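Local coordinates for cellulose binding protein (Clavibacter michiganensis, PDB 4JJO), which forms the expansin part of a probable endo-1,4-beta-glucanase, binding polysaccharide and linked to loosening of the cell wall, at residues A[35-40]-A[63-68]; A[48-53]-A[131-136]. All coordinates share one frame; numbering follows the deposited sequence.

Contact 1 of 2, residues A[35-40]-A[63-68]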
ATOM      1  N   VAL A  35      -2.262   2.345   9.796  1.00 15.05           N
ATOM      2  CA  VAL A  35      -3.535   1.818  10.264  1.00 14.45           C
ATOM      3  C   VAL A  35      -3.798   0.426   9.712  1.00 14.94           C
ATOM      4  O   VAL A  35      -3.365   0.090   8.608  1.00 15.25           O
ATOM      5  CB  VAL A  35      -4.692   2.747   9.842  1.00 14.37           C
ATOM      6  CG1 VAL A  35      -4.786   2.819   8.325  1.00 13.78           C
ATOM      7  CG2 VAL A  35      -6.008   2.286  10.447  1.00 14.83           C
ATOM      8  N   ALA A  36      -4.499  -0.384  10.501  1.00 14.63           N
ATOM      9  CA  ALA A  36      -5.007  -1.666  10.046  1.00 15.20           C
ATOM     10  C   ALA A  36      -6.506  -1.527   9.832  1.00 15.08           C
ATOM     11  O   ALA A  36      -7.215  -0.994  10.686  1.00 16.35           O
ATOM     12  CB  ALA A  36      -4.718  -2.744  11.064  1.00 15.95           C
ATOM     13  N   VAL A  37      -6.987  -2.001   8.688  1.00 13.95           N
ATOM     14  CA  VAL A  37      -8.390  -1.831   8.331  1.00 14.53           C
ATOM     15  C   VAL A  37      -9.120  -3.166   8.284  1.00 15.43           C
ATOM     16  O   VAL A  37      -8.502  -4.219   8.144  1.00 15.95           O
ATOM     17  CB  VAL A  37      -8.541  -1.123   6.970  1.00 12.93           C
ATOM     18  CG1 VAL A  37      -7.989   0.295   7.045  1.00 13.15           C
ATOM     19  CG2 VAL A  37      -7.850  -1.914   5.867  1.00 12.81           C
ATOM     20  N   SER A  38     -10.442  -3.111   8.394  1.00 16.42           N
ATOM     21  CA  SER A  38     -11.258  -4.317   8.399  1.00 17.00           C
ATOM     22  C   SER A  38     -11.066  -5.092   7.100  1.00 16.31           C
ATOM     23  O   SER A  38     -10.637  -4.534   6.087  1.00 14.42           O
ATOM     24  CB  SER A  38     -12.735  -3.970   8.598  1.00 17.55           C
ATOM     25  OG  SER A  38     -13.218  -3.177   7.530  1.00 18.12           O
ATOM     26  N   SER A  39     -11.386  -6.380   7.133  1.00 17.30           N
ATOM     27  CA  SER A  39     -11.151  -7.249   5.990  1.00 18.20           C
ATOM     28  C   SER A  39     -11.858  -6.758   4.728  1.00 17.06           C
ATOM     29  O   SER A  39     -11.271  -6.791   3.651  1.00 16.02           O
ATOM     30  CB  SER A  39     -11.559  -8.685   6.315  1.00 20.07           C
ATOM     31  OG  SER A  39     -10.692  -9.243   7.288  1.00 20.59           O
ATOM     32  N   PRO A  40     -13.117  -6.302   4.852  1.00 17.81           N
ATOM     33  CA  PRO A  40     -13.801  -5.761   3.670  1.00 17.27           C
ATOM     34  C   PRO A  40     -13.129  -4.506   3.108  1.00 16.02           C
ATOM     35  O   PRO A  40     -13.085  -4.318   1.894  1.00 16.01           O
ATOM     36  CB  PRO A  40     -15.203  -5.426   4.196  1.00 18.43           C
ATOM     37  CG  PRO A  40     -15.383  -6.300   5.381  1.00 18.89           C
ATOM     38  CD  PRO A  40     -14.025  -6.406   6.008  1.00 18.28           C
ATOM     39  N   VAL A  63      -3.088   8.706   7.737  1.00 15.94           N
ATOM     40  CA  VAL A  63      -2.437   7.427   7.996  1.00 16.49           C
ATOM     41  C   VAL A  63      -2.356   6.567   6.738  1.00 17.14           C
ATOM     42  O   VAL A  63      -3.252   6.590   5.893  1.00 16.57           O
ATOM     43  CB  VAL A  63      -3.170   6.632   9.103  1.00 16.49           C
ATOM     44  CG1 VAL A  63      -3.013   7.318  10.450  1.00 17.53           C
ATOM     45  CG2 VAL A  63      -4.641   6.450   8.754  1.00 15.06           C
ATOM     46  N   GLN A  64      -1.265   5.816   6.620  1.00 17.89           N
ATOM     47  CA  GLN A  64      -1.087   4.885   5.516  1.00 18.70           C
ATOM     48  C   GLN A  64      -1.723   3.544   5.866  1.00 17.24           C
ATOM     49  O   GLN A  64      -1.480   2.995   6.941  1.00 16.78           O
ATOM     50  CB  GLN A  64       0.402   4.685   5.219  1.00 21.30           C
ATOM     51  CG  GLN A  64       0.683   3.649   4.136  1.00 23.00           C
ATOM     52  CD  GLN A  64       2.164   3.489   3.808  1.00 26.75           C
ATOM     53  OE1 GLN A  64       2.519   2.827   2.833  1.00 28.37           O
ATOM     54  NE2 GLN A  64       3.033   4.086   4.618  1.00 28.66           N
ATOM     55  N   VAL A  65      -2.546   3.024   4.965  1.00 16.83           N
ATOM     56  CA  VAL A  65      -3.123   1.701   5.158  1.00 17.22           C
ATOM     57  C   VAL A  65      -2.018   0.671   4.975  1.00 17.60           C
ATOM     58  O   VAL A  65      -1.439   0.552   3.896  1.00 18.35           O
ATOM     59  CB  VAL A  65      -4.268   1.423   4.173  1.00 17.12           C
ATOM     60  CG1 VAL A  65      -4.692  -0.034   4.260  1.00 17.26           C
ATOM     61  CG2 VAL A  65      -5.449   2.340   4.451  1.00 16.51           C
ATOM     62  N   ALA A  66      -1.727  -0.072   6.037  1.00 16.99           N
ATOM     63  CA  ALA A  66      -0.551  -0.929   6.065  1.00 17.74           C
ATOM     64  C   ALA A  66      -0.855  -2.355   6.498  1.00 17.77           C
ATOM     65  O   ALA A  66       0.019  -3.218   6.434  1.00 17.85           O
ATOM     66  CB  ALA A  66       0.476  -0.334   7.003  1.00 18.27           C
ATOM     67  N   ASP A  67      -2.082  -2.611   6.939  1.00 17.99           N
ATOM     68  CA  ASP A  67      -2.368  -3.860   7.634  1.00 19.67           C
ATOM     69  C   ASP A  67      -3.851  -4.215   7.583  1.00 19.27           C
ATOM     70  O   ASP A  67      -4.687  -3.384   7.225  1.00 18.47           O
ATOM     71  CB  ASP A  67      -1.932  -3.726   9.095  1.00 19.98           C
ATOM     72  CG  ASP A  67      -1.513  -5.049   9.713  1.00 21.90           C
ATOM     73  OD1 ASP A  67      -1.723  -6.108   9.085  1.00 22.08           O
ATOM     74  OD2 ASP A  67      -0.963  -5.024  10.836  1.00 23.12           O
ATOM     75  N   GLN A  68      -4.165  -5.454   7.951  1.00 20.41           N
ATOM     76  CA  GLN A  68      -5.546  -5.910   8.042  1.00 20.42           C
ATOM     77  C   GLN A  68      -5.931  -6.199   9.489  1.00 20.95           C
ATOM     78  O   GLN A  68      -5.225  -6.914  10.201  1.00 21.95           O
ATOM     79  CB  GLN A  68      -5.751  -7.173   7.199  1.00 22.46           C
ATOM     80  CG  GLN A  68      -7.111  -7.839   7.404  1.00 23.00           C
ATOM     81  CD  GLN A  68      -7.414  -8.930   6.385  1.00 24.62           C
ATOM     82  OE1 GLN A  68      -8.560  -9.356   6.253  1.00 25.53           O
ATOM     83  NE2 GLN A  68      -6.393  -9.390   5.669  1.00 25.65           N
TER

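Contact 2 of 2, residues A[48-53]-A[131-136]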
ATOM      1  N   CYS A  48      -3.976  -1.522   0.215  1.00 14.77           N
ATOM      2  CA  CYS A  48      -2.589  -1.303   0.609  1.00 15.16           C
ATOM      3  C   CYS A  48      -1.995  -0.100  -0.109  1.00 16.11           C
ATOM      4  O   CYS A  48      -2.183   0.073  -1.314  1.00 16.36           O
ATOM      5  CB  CYS A  48      -1.751  -2.545   0.326  1.00 16.54           C
ATOM      6  SG  CYS A  48      -2.173  -3.929   1.387  1.00 22.16           S
ATOM      7  N   GLY A  49      -1.294   0.738   0.648  1.00 17.39           N
ATOM      8  CA  GLY A  49      -0.604   1.888   0.094  1.00 19.00           C
ATOM      9  C   GLY A  49      -1.452   3.144   0.038  1.00 19.53           C
ATOM     10  O   GLY A  49      -0.924   4.240  -0.155  1.00 21.79           O
ATOM     11  N   THR A  50      -2.764   2.996   0.195  1.00 17.15           N
ATOM     12  CA  THR A  50      -3.650   4.153   0.191  1.00 16.85           C
ATOM     13  C   THR A  50      -3.601   4.856   1.540  1.00 16.30           C
ATOM     14  O   THR A  50      -3.051   4.332   2.508  1.00 15.99           O
ATOM     15  CB  THR A  50      -5.113   3.777  -0.132  1.00 17.29           C
ATOM     16  OG1 THR A  50      -5.669   3.000   0.938  1.00 17.02           O
ATOM     17  CG2 THR A  50      -5.200   3.004  -1.439  1.00 18.24           C
ATOM     18  N   PHE A  51      -4.180   6.047   1.595  1.00 15.69           N
ATOM     19  CA  PHE A  51      -4.130   6.858   2.800  1.00 17.11           C
ATOM     20  C   PHE A  51      -5.525   7.254   3.252  1.00 16.33           C
ATOM     21  O   PHE A  51      -6.404   7.521   2.433  1.00 17.13           O
ATOM     22  CB  PHE A  51      -3.289   8.111   2.552  1.00 19.05           C
ATOM     23  CG  PHE A  51      -1.818   7.835   2.415  1.00 20.08           C
ATOM     24  CD1 PHE A  51      -0.952   8.083   3.465  1.00 21.32           C
ATOM     25  CD2 PHE A  51      -1.303   7.316   1.242  1.00 21.65           C
ATOM     26  CE1 PHE A  51       0.400   7.826   3.345  1.00 22.64           C
ATOM     27  CE2 PHE A  51       0.049   7.056   1.114  1.00 23.16           C
ATOM     28  CZ  PHE A  51       0.902   7.312   2.169  1.00 23.51           C
ATOM     29  N   LEU A  52      -5.719   7.275   4.567  1.00 15.44           N
ATOM     30  CA  LEU A  52      -6.960   7.745   5.161  1.00 14.40           C
ATOM     31  C   LEU A  52      -6.700   9.041   5.908  1.00 15.00           C
ATOM     32  O   LEU A  52      -5.701   9.158   6.617  1.00 14.35           O
ATOM     33  CB  LEU A  52      -7.507   6.722   6.161  1.00 14.63           C
ATOM     34  CG  LEU A  52      -7.661   5.272   5.704  1.00 14.98           C
ATOM     35  CD1 LEU A  52      -8.165   4.417   6.864  1.00 14.56           C
ATOM     36  CD2 LEU A  52      -8.595   5.177   4.520  1.00 15.37           C
ATOM     37  N   ASP A  53      -7.589  10.016   5.746  1.00 15.45           N
ATOM     38  CA  ASP A  53      -7.607  11.167   6.639  1.00 17.15           C
ATOM     39  C   ASP A  53      -8.636  10.901   7.724  1.00 16.64           C
ATOM     40  O   ASP A  53      -9.837  10.867   7.458  1.00 17.27           O
ATOM     41  CB  ASP A  53      -7.931  12.463   5.892  1.00 18.60           C
ATOM     42  CG  ASP A  53      -6.701  13.109   5.297  1.00 20.78           C
ATOM     43  OD1 ASP A  53      -5.583  12.738   5.713  1.00 21.14           O
ATOM     44  OD2 ASP A  53      -6.844  13.989   4.423  1.00 22.45           O
ATOM     45  N   GLY A 131      -0.327   5.812  -4.548  1.00 17.24           N
ATOM     46  CA  GLY A 131      -1.183   6.784  -3.891  1.00 18.68           C
ATOM     47  C   GLY A 131      -2.628   6.327  -3.775  1.00 20.92           C
ATOM     48  O   GLY A 131      -3.259   6.490  -2.730  1.00 23.44           O
ATOM     49  N   ASN A 132      -3.154   5.757  -4.854  1.00 14.96           N
ATOM     50  CA  ASN A 132      -4.515   5.240  -4.867  1.00 14.04           C
ATOM     51  C   ASN A 132      -4.490   3.727  -5.069  1.00 14.46           C
ATOM     52  O   ASN A 132      -3.419   3.116  -5.079  1.00 15.64           O
ATOM     53  CB  ASN A 132      -5.327   5.908  -5.979  1.00 15.44           C
ATOM     54  CG  ASN A 132      -5.255   7.423  -5.926  1.00 16.22           C
ATOM     55  OD1 ASN A 132      -5.909   8.061  -5.103  1.00 15.37           O
ATOM     56  ND2 ASN A 132      -4.460   8.005  -6.816  1.00 17.19           N
ATOM     57  N   ARG A 133      -5.662   3.120  -5.225  1.00 15.68           N
ATOM     58  CA  ARG A 133      -5.729   1.688  -5.496  1.00 16.28           C
ATOM     59  C   ARG A 133      -5.199   1.386  -6.891  1.00 15.41           C
ATOM     60  O   ARG A 133      -5.401   2.158  -7.829  1.00 15.35           O
ATOM     61  CB  ARG A 133      -7.158   1.155  -5.362  1.00 20.27           C
ATOM     62  CG  ARG A 133      -7.725   1.226  -3.954  1.00 23.54           C
ATOM     63  CD  ARG A 133      -8.907   0.278  -3.780  1.00 28.10           C
ATOM     64  NE  ARG A 133      -9.425   0.299  -2.415  1.00 30.71           N
ATOM     65  CZ  ARG A 133     -10.281  -0.588  -1.919  1.00 34.44           C
ATOM     66  NH1 ARG A 133     -10.728  -1.589  -2.669  1.00 35.86           N
ATOM     67  NH2 ARG A 133     -10.693  -0.479  -0.662  1.00 37.32           N
ATOM     68  N   ILE A 134      -4.518   0.253  -7.011  1.00 15.50           N
ATOM     69  CA  ILE A 134      -3.992  -0.207  -8.285  1.00 17.11           C
ATOM     70  C   ILE A 134      -4.951  -1.240  -8.860  1.00 18.20           C
ATOM     71  O   ILE A 134      -5.349  -2.176  -8.168  1.00 20.52           O
ATOM     72  CB  ILE A 134      -2.592  -0.827  -8.109  1.00 17.03           C
ATOM     73  CG1 ILE A 134      -1.581   0.263  -7.746  1.00 16.66           C
ATOM     74  CG2 ILE A 134      -2.157  -1.556  -9.369  1.00 17.94           C
ATOM     75  CD1 ILE A 134      -0.224  -0.267  -7.336  1.00 16.93           C
ATOM     76  N   ASP A 135      -5.331  -1.063 -10.122  1.00 18.54           N
ATOM     77  CA  ASP A 135      -6.299  -1.946 -10.757  1.00 22.59           C
ATOM     78  C   ASP A 135      -5.614  -3.166 -11.366  1.00 21.64           C
ATOM     79  O   ASP A 135      -6.112  -4.286 -11.264  1.00 24.16           O
ATOM     80  CB  ASP A 135      -7.084  -1.203 -11.840  1.00 26.49           C
ATOM     81  CG  ASP A 135      -8.117  -2.086 -12.516  1.00 32.65           C
ATOM     82  OD1 ASP A 135      -9.245  -2.199 -11.990  1.00 35.54           O
ATOM     83  OD2 ASP A 135      -7.802  -2.670 -13.575  1.00 34.85           O
ATOM     84  N   ARG A 136      -4.479  -2.943 -12.015  1.00 19.90           N
ATOM     85  CA  ARG A 136      -3.730  -4.047 -12.605  1.00 22.51           C
ATOM     86  C   ARG A 136      -2.257  -3.725 -12.800  1.00 18.24           C
ATOM     87  O   ARG A 136      -1.860  -2.566 -12.883  1.00 16.57           O
ATOM     88  CB  ARG A 136      -4.353  -4.475 -13.936  1.00 26.20           C
ATOM     89  CG  ARG A 136      -4.749  -3.334 -14.858  1.00 28.50           C
ATOM     90  CD  ARG A 136      -5.520  -3.872 -16.050  1.00 34.25           C
ATOM     91  NE  ARG A 136      -5.459  -2.996 -17.215  1.00 37.03           N
ATOM     92  CZ  ARG A 136      -6.235  -1.933 -17.405  1.00 39.68           C
ATOM     93  NH1 ARG A 136      -7.141  -1.584 -16.498  1.00 40.20           N
ATOM     94  NH2 ARG A 136      -6.099  -1.206 -18.506  1.00 42.11           N
TER
HETATM   95  O   HOH W   1      -1.391   1.970  -3.853  1.00 23.26           O
HETATM   96  O   HOH W   2       0.902   4.734  -2.190  1.00 22.47           O
HETATM   97  O   HOH W   3      -5.127   7.147  -0.915  1.00 15.14           O

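Contact 1 of 2, residues A[35-40]-A[63-68]
Q68 meets S39 at the start of helix 39-42, passing V37 on the way. Its CB lies 4.1 Å from V37 O, and CG, anti to the backbone N (chi1 171°), stays beside the same carbonyl. The chain runs on extended, bringing CD to 3.4 Å from S39 OG. At the tip, OE1 meets S39 OG in a modelled hydrogen bond so short that its exact geometry is doubtful. Behind this tip, strands 35-38 and 63-68 pair in parallel across a beta bulge. V35 O accepts A66 N at 3.1 Å, nearly straight (173°), and more weakly D67 N; past the bulge, V37 N donates to D67 O at 3.1 Å. On one face V35 CG1 meets V63 CG2 at 3.7 Å, the two side chains crossing at about a right angle, while V37 CG2 lies 4.0 Å from V65 CG1. On the other face A36 CB touches D67 CB at 3.6 Å. D67 OD1 takes two N-H groups, Q68 N and N22 N, which hold that oxygen in place. Strand 76-80 flanks 35-38, with L77 on V35 and V37; strand 51-56 borders the other edge of strand 59-69, and Y42 of helix 39-42 packs on V37 and Q68.

Contact 2 of 2, residues A[48-53]-A[131-136]
The junction between the two expansin domains runs through here: the loop leading into strand 51-56 of the double-psi beta-barrel domain faces the loop ahead of strand 134-141 of the immunoglobulin-like C-terminal domain. Between the two segments, side-chain contact comes down to T50. Its CG2, anti to the carbonyl carbon, lies over the N132-R133 peptide, 3.8 Å from N132 C, and touches R133 CG at 4.0 Å; OG1 turns to its own loop and bonds to A47 O. G49 and G131 lie where the backbones approach; both have phi near 89°, and with their psi values a CB would be jammed against the preceding carbonyl oxygen, which calls for glycine. N132 faces away from the 48-53 loop and hydrogen-bonds D104 through ND2, while R133 N is held by Q174 OE1. C48 is joined to C23 by a disulfide within the barrel domain. Three waters bridge the backbones of the two segments. The first donates to C48 O and, at 2.6 Å, to N132 O. A second donates a hydrogen bond to G49 O at 2.8 Å and accepts one from G131 N at 2.9 Å. The third accepts from F51 N at 2.9 Å and donates to G131 O at 2.7 Å.

Overall arrangement
The centres of contacts 1 and 2 are about 11 Å apart, and their segments alternate along the chain: 35-40, 48-53, 63-68, then 131-136. The first three belong to the barrel domain; the last belongs to the C-terminal domain. Contact 1 thus lies within one domain, whereas contact 2 joins two. Strands 51-56 and 59-69, antiparallel neighbours in the barrel sheet, connect them directly: V65 N lies 2.8 Å from T50 O, a probable hydrogen bond, and F51 CE1 packs on Q64 CB. The loop that meets the C-terminal domain is therefore carried by the strand next to that of contact 1, so the buried strand pairing of contact 1 lies one strand away from the domain junction.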